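Local coordinates for protein AlkZ (Streptomyces sahachiroi, PDB 5UUJ) that is a member of the AlkZ-like family of DNA glycosylases, grouped with helix-turn-helix proteins and probably binding DNA, at residues 93-97 with 208-214; 204-208 with 240-244; 138-143 with 158-162; 74-78 with 171-177; 5-9 with 253-258. All coordinates share one frame; numbering follows the deposited sequence.

Interaction 1: 93-97 with 208-214; sequences PYLSL and APTVIKA
Val211 meets Pro93, Tyr94 and Leu97 across the contact. Its CG2 lies 3.5 Å from Pro93 O, against the last carbonyl before Tyr94. The CB of the same proline is 3.8 Å from Val211 CG2. Val211 CG1, anti to the backbone N (chi1 174°), is directed at the Tyr94 ring and lies between it and Leu97 CD2. There it is 4.0 Å from Tyr94 CD1, at an oblique approach. Leu97 comes tip to tip with the valine, its CD2 3.8 Å from Val211 CB. The other branch of Leu97 turns to the backbone of the partner, with CD1 3.7 Å from Ala208 N. Tyr94 reaches along the partner helix. Its OH lies 3.3 Å from Ala214 CB, one turn past Val211. Thr210 adds a looser touch, its CG2 4.1 Å from Pro93 CG.

These are two helices of the mainly helical part of the fold, 91-100 and 204-219. The axes of the two short segments come within 9.0 Å and cross at -113°. The meeting is apolar, and backbone polar atoms such as Pro93 O are used inside their own helix: Leu97 N bonds to it.

A second shell holds the first. Trp230 and Met79 pack on Tyr94, and Phe227 packs on Val211. Leu231 and Trp244 pack on Leu97. One turn away from Pro93, Ser96 OG is hydrogen-bonded to Pro202 O, in the stretch just before helix 204-219.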
# COMPACT_ATOMS: atom_id res chain seq x y z
N PRO A 93 14.15 -2.75 1.16
CA PRO A 93 13.68 -3.94 1.88
C PRO A 93 12.35 -4.48 1.37
O PRO A 93 12.20 -5.70 1.27
CB PRO A 93 13.56 -3.44 3.32
CG PRO A 93 14.59 -2.37 3.42
CD PRO A 93 14.55 -1.68 2.08
N TYR A 94 11.40 -3.60 1.04
CA TYR A 94 10.11 -4.03 0.51
C TYR A 94 10.29 -4.74 -0.82
O TYR A 94 9.73 -5.82 -1.04
CB TYR A 94 9.16 -2.85 0.33
CG TYR A 94 8.78 -2.14 1.60
CD1 TYR A 94 7.92 -2.73 2.52
CD2 TYR A 94 9.27 -0.87 1.88
CE1 TYR A 94 7.57 -2.08 3.69
CE2 TYR A 94 8.93 -0.22 3.04
CZ TYR A 94 8.07 -0.82 3.94
OH TYR A 94 7.73 -0.16 5.09
N LEU A 95 11.06 -4.13 -1.72
CA LEU A 95 11.26 -4.66 -3.06
C LEU A 95 12.02 -5.99 -3.03
O LEU A 95 11.70 -6.91 -3.80
CB LEU A 95 12.02 -3.65 -3.92
CG LEU A 95 11.29 -2.33 -4.22
CD1 LEU A 95 12.20 -1.41 -5.03
CD2 LEU A 95 9.99 -2.56 -4.96
N SER A 96 13.01 -6.09 -2.16
CA SER A 96 13.80 -7.31 -2.02
C SER A 96 12.91 -8.50 -1.66
O SER A 96 13.10 -9.60 -2.17
CB SER A 96 14.88 -7.13 -0.95
OG SER A 96 15.60 -8.33 -0.74
N LEU A 97 11.95 -8.27 -0.78
CA LEU A 97 11.05 -9.33 -0.34
C LEU A 97 10.09 -9.74 -1.46
O LEU A 97 9.69 -10.90 -1.53
CB LEU A 97 10.27 -8.89 0.90
CG LEU A 97 10.67 -9.57 2.21
CD1 LEU A 97 12.15 -9.36 2.50
CD2 LEU A 97 9.82 -9.05 3.36
N ALA A 208 13.86 -8.71 5.74
CA ALA A 208 12.62 -9.18 6.36
C ALA A 208 12.30 -8.51 7.70
O ALA A 208 11.19 -8.02 7.88
CB ALA A 208 12.68 -10.69 6.54
N PRO A 209 13.26 -8.49 8.64
CA PRO A 209 12.92 -7.87 9.93
C PRO A 209 12.56 -6.39 9.81
O PRO A 209 11.73 -5.90 10.58
CB PRO A 209 14.19 -8.06 10.76
CG PRO A 209 15.27 -8.35 9.78
CD PRO A 209 14.62 -9.04 8.64
N THR A 210 13.15 -5.69 8.84
CA THR A 210 12.83 -4.28 8.61
C THR A 210 11.39 -4.12 8.14
O THR A 210 10.66 -3.25 8.62
CB THR A 210 13.77 -3.67 7.56
OG1 THR A 210 15.12 -3.85 7.98
CG2 THR A 210 13.49 -2.18 7.38
N VAL A 211 10.99 -4.97 7.20
CA VAL A 211 9.64 -4.92 6.64
C VAL A 211 8.63 -5.32 7.70
O VAL A 211 7.60 -4.67 7.86
CB VAL A 211 9.53 -5.84 5.40
CG1 VAL A 211 8.09 -5.91 4.89
CG2 VAL A 211 10.46 -5.36 4.30
N ILE A 212 8.93 -6.39 8.44
CA ILE A 212 8.04 -6.87 9.49
C ILE A 212 7.85 -5.79 10.56
O ILE A 212 6.73 -5.55 11.01
CB ILE A 212 8.58 -8.17 10.13
CG1 ILE A 212 8.52 -9.31 9.12
CG2 ILE A 212 7.78 -8.55 11.38
CD1 ILE A 212 9.29 -10.55 9.52
N LYS A 213 8.95 -5.15 10.95
CA LYS A 213 8.90 -4.06 11.92
C LYS A 213 7.98 -2.94 11.44
O LYS A 213 7.11 -2.47 12.18
CB LYS A 213 10.29 -3.47 12.17
CG LYS A 213 10.92 -3.88 13.49
CD LYS A 213 12.09 -2.97 13.87
CE LYS A 213 11.62 -1.56 14.20
NZ LYS A 213 12.70 -0.71 14.78
N ALA A 214 8.18 -2.52 10.19
CA ALA A 214 7.38 -1.45 9.61
C ALA A 214 5.91 -1.84 9.54
O ALA A 214 5.03 -1.03 9.85
CB ALA A 214 7.90 -1.10 8.22

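Interaction 2: 204-208 with 240-244; sequences PDEAA and KLRKW
A salt-bridge network of Asp205, Lys240 and Lys243 joins the first turn of helix 204-219 to helix 238-248. The two segments cross at -52°. Asp205 OD1 is the shared acceptor. Lys240 NZ donates to it over 3.2 Å, on the syn side, where the other oxygen lies. Trp244 NE1 also donates to Asp205 OD1 over 3.2 Å, from the anti side. That bond is almost straight (172°) and lies in the indole plane. Lys243 NZ adds a weak bond of 3.4 Å to Asp205 OD1. Both lysine chains bend at chi2 and chi3, bringing their ends to the carboxylate.

The indole is held between two aliphatic groups. Ala208 CB sits over one face, 3.4 Å from the centroid of the five-membered ring of Trp244, a CH-pi contact. Lys240 CG lies on the opposite face. Pro204 CB lies 4.2 Å from Trp244 CZ2, on the six-membered ring. Asn100 of helix 91-100 also packs on Trp244.

One carboxylate oxygen takes one lysine and the indole N-H, with a weaker bond from the second lysine. The indole bond and the two covered faces restrict the ring's rotation. The lysines and the helix start would probably stabilise the charged form of Asp205.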
# COMPACT_ATOMS: atom_id res chain seq x y z
N PRO A 204 17.00 -10.82 1.02
CA PRO A 204 15.71 -10.99 1.70
C PRO A 204 15.81 -11.25 3.21
O PRO A 204 14.99 -10.73 3.96
CB PRO A 204 15.09 -12.19 0.98
CG PRO A 204 15.75 -12.22 -0.36
CD PRO A 204 17.15 -11.74 -0.12
N ASP A 205 16.80 -12.03 3.64
CA ASP A 205 16.93 -12.36 5.06
C ASP A 205 17.16 -11.11 5.91
O ASP A 205 16.58 -10.98 6.98
CB ASP A 205 18.08 -13.35 5.28
CG ASP A 205 17.75 -14.76 4.83
OD1 ASP A 205 16.55 -15.08 4.66
OD2 ASP A 205 18.69 -15.56 4.67
N GLU A 206 18.01 -10.21 5.43
CA GLU A 206 18.32 -8.99 6.17
C GLU A 206 17.22 -7.94 6.05
O GLU A 206 17.09 -7.07 6.90
CB GLU A 206 19.65 -8.41 5.68
CG GLU A 206 20.82 -9.37 5.78
CD GLU A 206 22.06 -8.84 5.10
OE1 GLU A 206 22.04 -7.68 4.64
OE2 GLU A 206 23.06 -9.59 5.02
N ALA A 207 16.43 -8.04 4.98
CA ALA A 207 15.35 -7.10 4.72
C ALA A 207 14.10 -7.42 5.53
O ALA A 207 13.37 -6.52 5.94
CB ALA A 207 15.02 -7.09 3.25
N ALA A 208 13.86 -8.71 5.74
CA ALA A 208 12.62 -9.18 6.36
C ALA A 208 12.30 -8.51 7.70
O ALA A 208 11.19 -8.02 7.88
CB ALA A 208 12.68 -10.69 6.54
N LYS A 240 10.32 -20.19 5.50
CA LYS A 240 11.12 -18.97 5.48
C LYS A 240 10.50 -17.90 6.39
O LYS A 240 11.21 -17.24 7.16
CB LYS A 240 11.26 -18.45 4.05
CG LYS A 240 12.01 -17.13 3.91
CD LYS A 240 13.49 -17.28 4.20
CE LYS A 240 14.27 -17.70 2.95
NZ LYS A 240 15.72 -17.86 3.25
N LEU A 241 9.19 -17.74 6.31
CA LEU A 241 8.46 -16.81 7.16
C LEU A 241 8.64 -17.13 8.64
O LEU A 241 8.78 -16.23 9.47
CB LEU A 241 6.97 -16.83 6.82
CG LEU A 241 6.59 -16.23 5.48
CD1 LEU A 241 5.19 -16.66 5.09
CD2 LEU A 241 6.69 -14.71 5.54
N ARG A 242 8.62 -18.41 8.97
CA ARG A 242 8.78 -18.86 10.34
C ARG A 242 10.14 -18.43 10.89
O ARG A 242 10.24 -17.97 12.03
CB ARG A 242 8.62 -20.38 10.43
CG ARG A 242 8.85 -20.95 11.82
CD ARG A 242 8.77 -22.46 11.82
NE ARG A 242 7.39 -22.94 11.79
CZ ARG A 242 7.04 -24.22 11.83
NH1 ARG A 242 7.97 -25.17 11.91
NH2 ARG A 242 5.76 -24.56 11.81
N LYS A 243 11.18 -18.58 10.08
CA LYS A 243 12.52 -18.20 10.48
C LYS A 243 12.64 -16.69 10.65
O LYS A 243 13.24 -16.21 11.62
CB LYS A 243 13.55 -18.68 9.46
CG LYS A 243 14.98 -18.65 9.97
CD LYS A 243 15.90 -17.84 9.05
CE LYS A 243 16.07 -18.50 7.69
NZ LYS A 243 16.94 -17.69 6.79
N TRP A 244 12.06 -15.93 9.72
CA TRP A 244 12.10 -14.48 9.77
C TRP A 244 11.54 -13.95 11.08
O TRP A 244 12.17 -13.13 11.76
CB TRP A 244 11.33 -13.87 8.60
CG TRP A 244 12.02 -13.98 7.29
CD1 TRP A 244 13.32 -14.34 7.07
CD2 TRP A 244 11.46 -13.71 6.00
NE1 TRP A 244 13.60 -14.32 5.72
CE2 TRP A 244 12.47 -13.94 5.04
CE3 TRP A 244 10.19 -13.31 5.56
CZ2 TRP A 244 12.25 -13.77 3.68
CZ3 TRP A 244 9.98 -13.15 4.21
CH2 TRP A 244 11.00 -13.38 3.28

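Interaction 3: 138-143 with 158-162; sequences RDELVT and LRSGW
Arg138 and Trp162 run antiparallel alongside one another, aliphatic chain against aromatic ring. CG and CD of the arginine run along the pyrrole part of the indole, with Arg138 CD 3.4 Å from Trp162 CD1. The guanidinium plane is turned 43° from the ring plane. The chain bends at chi3 (57°), which lifts the guanidinium off the indole. Its NH1 then lies near the charge of Asp139: OD1 of Asp139 is 3.3 Å from Arg138 NH1 but stands over the guanidinium face, so no N-H points at it.

Arg159 reaches out to helix 138-146, extended from CG to NE. It fits as a knob into a hole formed by Arg138, Asp139, Val142 and Thr143. Val142 CG1 lies over one face of its guanidinium, 3.5 Å from Arg159 NH1. Thr143 OG1 is at the guanidinium edge, 3.6 Å from Arg159 NH2. Asp139 OD1 makes a long salt bridge of 3.6 Å to Arg159 NH1. The stronger partner of this arginine is Glu155. Thr143 OG1 donates to Asp139 O over 2.7 Å, which anchors that side of the hole.

Leu141 crosses the indole at about a right angle, its CD2 3.6 Å from Trp162 CZ2. Val142 CG1 also touches Leu158 CB.

The contact packs helix 138-146 on helix 155-160 and on the start of helix 162-172. Phe187 of strand 186-188 meets the Trp162 ring nearly perpendicularly, and Glu140 makes a salt bridge to Arg181.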
# COMPACT_ATOMS: atom_id res chain seq x y z
N ARG A 138 6.64 4.01 -22.06
CA ARG A 138 6.61 2.57 -22.29
C ARG A 138 7.03 2.25 -23.72
O ARG A 138 7.91 1.42 -23.95
CB ARG A 138 5.22 2.01 -22.00
CG ARG A 138 5.05 0.54 -22.39
CD ARG A 138 3.63 0.07 -22.13
NE ARG A 138 2.64 0.89 -22.83
CZ ARG A 138 2.17 0.64 -24.05
NH1 ARG A 138 2.58 -0.42 -24.73
NH2 ARG A 138 1.28 1.46 -24.60
N ASP A 139 6.39 2.92 -24.67
CA ASP A 139 6.65 2.66 -26.09
C ASP A 139 8.09 2.98 -26.46
O ASP A 139 8.71 2.25 -27.23
CB ASP A 139 5.70 3.49 -26.96
CG ASP A 139 4.26 3.02 -26.84
OD1 ASP A 139 4.03 1.80 -26.71
OD2 ASP A 139 3.35 3.89 -26.88
N GLU A 140 8.63 4.06 -25.90
CA GLU A 140 10.01 4.44 -26.16
C GLU A 140 10.97 3.39 -25.62
O GLU A 140 11.96 3.05 -26.27
CB GLU A 140 10.32 5.81 -25.56
CG GLU A 140 9.73 6.97 -26.35
CD GLU A 140 10.01 8.32 -25.71
OE1 GLU A 140 10.34 8.36 -24.51
OE2 GLU A 140 9.90 9.34 -26.42
N LEU A 141 10.68 2.88 -24.42
CA LEU A 141 11.53 1.87 -23.80
C LEU A 141 11.46 0.54 -24.55
O LEU A 141 12.49 -0.11 -24.77
CB LEU A 141 11.13 1.66 -22.33
CG LEU A 141 11.86 0.54 -21.58
CD1 LEU A 141 13.37 0.74 -21.61
CD2 LEU A 141 11.37 0.45 -20.15
N VAL A 142 10.26 0.14 -24.94
CA VAL A 142 10.07 -1.11 -25.67
C VAL A 142 10.76 -1.03 -27.03
O VAL A 142 11.31 -2.01 -27.50
CB VAL A 142 8.57 -1.44 -25.85
CG1 VAL A 142 8.37 -2.58 -26.84
CG2 VAL A 142 7.94 -1.79 -24.51
N THR A 143 10.72 0.15 -27.64
CA THR A 143 11.35 0.37 -28.94
C THR A 143 12.87 0.21 -28.82
O THR A 143 13.51 -0.36 -29.70
CB THR A 143 11.02 1.76 -29.51
OG1 THR A 143 9.61 1.84 -29.75
CG2 THR A 143 11.76 2.02 -30.81
N LEU A 158 5.91 -7.89 -25.46
CA LEU A 158 6.31 -6.82 -24.55
C LEU A 158 5.30 -5.68 -24.50
O LEU A 158 5.05 -5.13 -23.43
CB LEU A 158 7.68 -6.26 -24.96
CG LEU A 158 8.89 -7.15 -24.64
CD1 LEU A 158 10.15 -6.58 -25.25
CD2 LEU A 158 9.06 -7.32 -23.13
N ARG A 159 4.72 -5.31 -25.64
CA ARG A 159 3.79 -4.19 -25.68
C ARG A 159 2.46 -4.54 -25.00
O ARG A 159 1.97 -3.78 -24.17
CB ARG A 159 3.53 -3.75 -27.12
CG ARG A 159 4.74 -3.12 -27.79
CD ARG A 159 4.34 -2.24 -28.97
NE ARG A 159 5.47 -1.98 -29.86
CZ ARG A 159 6.40 -1.06 -29.65
NH1 ARG A 159 6.36 -0.29 -28.57
NH2 ARG A 159 7.39 -0.90 -30.52
N SER A 160 1.90 -5.69 -25.36
CA SER A 160 0.57 -6.07 -24.88
C SER A 160 0.59 -6.46 -23.40
O SER A 160 -0.40 -6.24 -22.70
CB SER A 160 0.03 -7.23 -25.71
OG SER A 160 0.84 -8.38 -25.59
N GLY A 161 1.70 -7.02 -22.94
CA GLY A 161 1.81 -7.50 -21.57
C GLY A 161 2.90 -6.81 -20.76
O GLY A 161 3.50 -7.43 -19.88
N TRP A 162 3.16 -5.54 -21.06
CA TRP A 162 4.20 -4.79 -20.35
C TRP A 162 3.90 -4.71 -18.86
O TRP A 162 4.81 -4.79 -18.03
CB TRP A 162 4.33 -3.38 -20.92
CG TRP A 162 5.44 -2.61 -20.27
CD1 TRP A 162 5.33 -1.42 -19.60
CD2 TRP A 162 6.82 -2.98 -20.19
NE1 TRP A 162 6.56 -1.03 -19.13
CE2 TRP A 162 7.49 -1.97 -19.48
CE3 TRP A 162 7.55 -4.08 -20.67
CZ2 TRP A 162 8.86 -2.02 -19.23
CZ3 TRP A 162 8.91 -4.12 -20.42
CH2 TRP A 162 9.55 -3.10 -19.70

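Interaction 4: 74-78 with 171-177; sequences MKTWA and WRGVLCH
His177 N donates to Lys75 O over 2.9 Å, a nearly straight bond (173°) directed along the C=O axis. The second direct bond is bent: Trp171 NE1 reaches Ala78 O over 3.2 Å at 136°, with the oxygen tilted out of the indole plane. Three waters supplement these. One accepts from Lys75 N and donates to His177 O, which also receives Gln193 NE2. A second accepts from Lys75 NZ and is hydrogen-bonded to His177 ND1. The third accepts from Thr76 OG1 and donates to Leu175 O.

Around the bonds the side chains pack closely. The side chains of Trp77 and His177 run across each other, with CH2 of Trp77 3.4 Å from His177 NE2. Their ring planes are 54° apart, an oblique pair. Leu175 CD1 touches Trp77 CZ3 at 3.9 Å. Lys75 CB lies off-centre over the His177 ring, and the lysine also makes a cation-pi contact with Trp45. Met74, modelled as selenomethionine, bends at chi3 and sets its CE tightly against Cys176 CB, 3.3 Å away.

Strands 74-77 and 176-177 are outer strands of two different three-stranded sheets. Gly173 ends helix 162-172 in a Schellman motif, and the chain then enters the second strand. The seam pairs main-chain polar groups partly through water, so the two sheets meet through a mixed polar and aromatic surface without a regular run of strand bonds.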
# COMPACT_ATOMS: atom_id res chain seq x y z
N MSE A 74 8.61 8.02 -4.44
CA MSE A 74 8.71 7.30 -5.71
C MSE A 74 7.43 6.52 -5.97
O MSE A 74 6.68 6.21 -5.04
CB MSE A 74 9.92 6.35 -5.70
CG MSE A 74 9.66 4.97 -5.13
SE MSE A 74 11.28 3.87 -5.04
CE MSE A 74 11.54 3.49 -6.94
N LYS A 75 7.18 6.23 -7.24
CA LYS A 75 6.07 5.38 -7.64
C LYS A 75 6.62 4.15 -8.34
O LYS A 75 7.35 4.27 -9.33
CB LYS A 75 5.09 6.13 -8.55
CG LYS A 75 4.43 7.33 -7.89
CD LYS A 75 3.64 8.16 -8.89
CE LYS A 75 2.47 7.38 -9.47
NZ LYS A 75 1.61 8.24 -10.33
N THR A 76 6.27 2.98 -7.82
CA THR A 76 6.71 1.73 -8.42
C THR A 76 5.83 0.59 -7.94
O THR A 76 4.98 0.77 -7.07
CB THR A 76 8.19 1.44 -8.09
OG1 THR A 76 8.66 0.36 -8.92
CG2 THR A 76 8.37 1.08 -6.62
N TRP A 77 6.03 -0.59 -8.53
CA TRP A 77 5.25 -1.76 -8.17
C TRP A 77 5.93 -2.49 -7.01
O TRP A 77 7.12 -2.78 -7.07
CB TRP A 77 5.10 -2.68 -9.38
CG TRP A 77 4.29 -2.05 -10.47
CD1 TRP A 77 2.98 -2.29 -10.75
CD2 TRP A 77 4.73 -1.06 -11.40
NE1 TRP A 77 2.58 -1.51 -11.81
CE2 TRP A 77 3.63 -0.75 -12.23
CE3 TRP A 77 5.95 -0.41 -11.62
CZ2 TRP A 77 3.72 0.18 -13.26
CZ3 TRP A 77 6.03 0.52 -12.64
CH2 TRP A 77 4.92 0.81 -13.45
N ALA A 78 5.16 -2.74 -5.96
CA ALA A 78 5.67 -3.36 -4.75
C ALA A 78 4.73 -4.47 -4.28
O ALA A 78 4.57 -5.48 -4.97
CB ALA A 78 5.86 -2.31 -3.66
N TRP A 171 10.64 -4.93 -8.91
CA TRP A 171 11.04 -5.59 -7.67
C TRP A 171 12.56 -5.69 -7.54
O TRP A 171 13.09 -5.69 -6.43
CB TRP A 171 10.43 -6.99 -7.60
CG TRP A 171 8.94 -6.99 -7.46
CD1 TRP A 171 8.14 -5.94 -7.12
CD2 TRP A 171 8.07 -8.11 -7.66
NE1 TRP A 171 6.83 -6.33 -7.08
CE2 TRP A 171 6.75 -7.65 -7.42
CE3 TRP A 171 8.27 -9.44 -8.01
CZ2 TRP A 171 5.65 -8.49 -7.52
CZ3 TRP A 171 7.17 -10.27 -8.12
CH2 TRP A 171 5.87 -9.80 -7.87
N ARG A 172 13.26 -5.78 -8.67
CA ARG A 172 14.72 -5.84 -8.66
C ARG A 172 15.34 -4.45 -8.59
O ARG A 172 16.55 -4.31 -8.43
CB ARG A 172 15.23 -6.60 -9.88
CG ARG A 172 15.32 -8.10 -9.64
CD ARG A 172 15.33 -8.89 -10.93
NE ARG A 172 15.62 -10.30 -10.69
CZ ARG A 172 15.86 -11.19 -11.64
NH1 ARG A 172 15.86 -10.84 -12.92
NH2 ARG A 172 16.12 -12.45 -11.32
N GLY A 173 14.50 -3.42 -8.71
CA GLY A 173 14.93 -2.05 -8.53
C GLY A 173 15.60 -1.42 -9.74
O GLY A 173 16.39 -0.48 -9.58
N VAL A 174 15.29 -1.90 -10.94
CA VAL A 174 15.89 -1.35 -12.15
C VAL A 174 14.92 -0.43 -12.90
O VAL A 174 15.28 0.13 -13.93
CB VAL A 174 16.38 -2.46 -13.12
CG1 VAL A 174 17.44 -3.32 -12.44
CG2 VAL A 174 15.22 -3.33 -13.61
N LEU A 175 13.70 -0.28 -12.39
CA LEU A 175 12.78 0.69 -12.98
C LEU A 175 11.76 1.19 -11.98
O LEU A 175 11.40 0.51 -11.02
CB LEU A 175 12.06 0.09 -14.21
CG LEU A 175 10.96 -0.97 -14.12
CD1 LEU A 175 9.62 -0.43 -13.67
CD2 LEU A 175 10.79 -1.61 -15.49
N CYS A 176 11.32 2.42 -12.22
CA CYS A 176 10.26 3.05 -11.45
C CYS A 176 9.69 4.16 -12.32
O CYS A 176 10.20 4.40 -13.41
CB CYS A 176 10.78 3.61 -10.12
SG CYS A 176 12.05 4.89 -10.32
N HIS A 177 8.64 4.83 -11.86
CA HIS A 177 8.10 5.96 -12.60
C HIS A 177 9.08 7.13 -12.62
O HIS A 177 9.72 7.43 -11.61
CB HIS A 177 6.78 6.44 -12.00
CG HIS A 177 5.60 5.60 -12.38
ND1 HIS A 177 4.35 6.14 -12.58
CD2 HIS A 177 5.47 4.27 -12.58
CE1 HIS A 177 3.50 5.17 -12.90
NE2 HIS A 177 4.16 4.03 -12.90
O HOH W 1 9.01 7.26 -8.98
O HOH W 2 3.19 8.81 -12.68
O HOH W 3 11.59 -0.15 -8.51

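Interaction 5: 5-9 with 253-258; sequences MKASW and TEVDVE
Lys6 and Asp256 form a parallel beta bridge: Asp256 N donates to Met5 O over 3.0 Å, and Ala7 N donates to Asp256 O over 3.3 Å. The second donor stands above the carbonyl plane. The Lys6 and Asp256 side chains leave the same face of the sheet and run alongside one another. Their charged ends do not touch, and Asp256 OD1 is bonded to Gly259 N. Ala7 CB packs on Val255 CG1 at 4.0 Å. Met5, modelled as selenomethionine, lies beside Val255.

The bridge adds the N terminus as a short, weakly bonded outer strand to the hairpin of strands 252-257 and 260-265, making a mixed three-stranded sheet. The hairpin follows helix 238-248, an order that recalls a winged helix.

Ser8 is the N-cap of helix 9-19, with OG bonded to Gln11 N. Glu258 OE2 accepts from Trp9 N over 2.9 Å (170°), on its anti side and somewhat out of the carboxylate plane. Val257 CG1, anti to its own backbone N (chi1 -169°), makes a CH-pi contact over the indole face, 3.3 Å from the centroid of the six-membered ring of Trp9. A water in the indole plane accepts from Trp9 NE1 and donates to Glu258 O.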
# COMPACT_ATOMS: atom_id res chain seq x y z
N MSE A 5 0.46 -11.10 26.86
CA MSE A 5 -0.53 -10.10 27.26
C MSE A 5 -1.84 -10.29 26.50
O MSE A 5 -1.90 -10.98 25.49
CB MSE A 5 0.00 -8.69 27.01
CG MSE A 5 0.33 -8.40 25.55
SE MSE A 5 0.75 -6.53 25.18
CE MSE A 5 -1.05 -5.76 25.16
N LYS A 6 -2.89 -9.65 27.01
CA LYS A 6 -4.19 -9.63 26.34
C LYS A 6 -4.52 -8.22 25.88
O LYS A 6 -4.00 -7.24 26.42
CB LYS A 6 -5.29 -10.16 27.26
CG LYS A 6 -5.18 -11.64 27.58
CD LYS A 6 -6.48 -12.18 28.17
CE LYS A 6 -6.47 -13.70 28.26
NZ LYS A 6 -5.51 -14.21 29.28
N ALA A 7 -5.37 -8.12 24.88
CA ALA A 7 -5.88 -6.83 24.41
C ALA A 7 -7.20 -7.05 23.71
O ALA A 7 -7.46 -8.12 23.18
CB ALA A 7 -4.88 -6.16 23.49
N SER A 8 -8.05 -6.03 23.72
CA SER A 8 -9.30 -6.08 22.97
C SER A 8 -9.06 -5.58 21.55
O SER A 8 -8.05 -4.93 21.28
CB SER A 8 -10.38 -5.25 23.65
OG SER A 8 -10.08 -3.87 23.55
N TRP A 9 -9.99 -5.86 20.65
CA TRP A 9 -9.86 -5.40 19.28
C TRP A 9 -10.02 -3.89 19.20
O TRP A 9 -9.36 -3.23 18.40
CB TRP A 9 -10.86 -6.09 18.36
CG TRP A 9 -10.38 -7.44 17.92
CD1 TRP A 9 -10.93 -8.64 18.22
CD2 TRP A 9 -9.23 -7.71 17.10
NE1 TRP A 9 -10.20 -9.66 17.64
CE2 TRP A 9 -9.15 -9.11 16.95
CE3 TRP A 9 -8.27 -6.91 16.49
CZ2 TRP A 9 -8.15 -9.72 16.21
CZ3 TRP A 9 -7.27 -7.52 15.75
CH2 TRP A 9 -7.22 -8.91 15.62
N THR A 253 6.29 -9.55 20.70
CA THR A 253 5.52 -10.00 21.84
C THR A 253 4.24 -10.65 21.32
O THR A 253 3.61 -10.13 20.39
CB THR A 253 5.17 -8.84 22.80
OG1 THR A 253 6.37 -8.38 23.44
CG2 THR A 253 4.18 -9.28 23.87
N GLU A 254 3.86 -11.77 21.91
CA GLU A 254 2.63 -12.45 21.52
C GLU A 254 1.44 -11.85 22.27
O GLU A 254 1.47 -11.73 23.49
CB GLU A 254 2.72 -13.95 21.79
CG GLU A 254 1.49 -14.72 21.31
CD GLU A 254 1.63 -16.22 21.47
OE1 GLU A 254 1.59 -16.70 22.62
OE2 GLU A 254 1.77 -16.92 20.44
N VAL A 255 0.41 -11.49 21.51
CA VAL A 255 -0.80 -10.89 22.06
C VAL A 255 -2.02 -11.77 21.79
O VAL A 255 -2.25 -12.19 20.66
CB VAL A 255 -1.06 -9.48 21.46
CG1 VAL A 255 -2.15 -8.77 22.24
CG2 VAL A 255 0.21 -8.65 21.46
N ASP A 256 -2.79 -12.03 22.84
CA ASP A 256 -4.07 -12.70 22.70
C ASP A 256 -5.16 -11.65 22.50
O ASP A 256 -5.63 -11.05 23.47
CB ASP A 256 -4.36 -13.55 23.94
CG ASP A 256 -5.60 -14.41 23.79
OD1 ASP A 256 -6.40 -14.17 22.86
OD2 ASP A 256 -5.78 -15.34 24.61
N VAL A 257 -5.54 -11.42 21.25
CA VAL A 257 -6.56 -10.42 20.94
C VAL A 257 -7.92 -11.08 20.82
O VAL A 257 -8.35 -11.45 19.72
CB VAL A 257 -6.23 -9.66 19.64
CG1 VAL A 257 -7.16 -8.47 19.49
CG2 VAL A 257 -4.78 -9.19 19.64
N GLU A 258 -8.60 -11.22 21.95
CA GLU A 258 -9.92 -11.85 22.01
C GLU A 258 -9.93 -13.19 21.27
O GLU A 258 -10.81 -13.45 20.46
CB GLU A 258 -10.99 -10.92 21.44
CG GLU A 258 -11.24 -9.68 22.31
CD GLU A 258 -12.35 -8.80 21.78
OE1 GLU A 258 -13.46 -9.31 21.52
OE2 GLU A 258 -12.12 -7.58 21.62
O HOH W 4 -10.95 -12.28 17.90

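Overall arrangement
From the N terminus, interaction 5 closes the longest loop, tying residues 5-9 to strand 252-257. The other four contacts all nest inside that loop. Interaction 4 joins strand 74-77 to the end of helix 162-172 and strand 176-177. Interaction 3, between helices 138-146 and 155-160, is nested inside it; they touch through Trp162 and Leu175. Interaction 1 ties helix 91-100 to helix 204-219 and crosses interaction 4; Leu95 packs on Trp171. Interaction 2 ties helix 204-219 to helix 238-248. It crosses interaction 1 and shares Ala208 with it, but opens after interactions 3 and 4 have closed. Interactions 3 and 5 lie on opposite sides of the chain's centre, their centres about 49 Å apart.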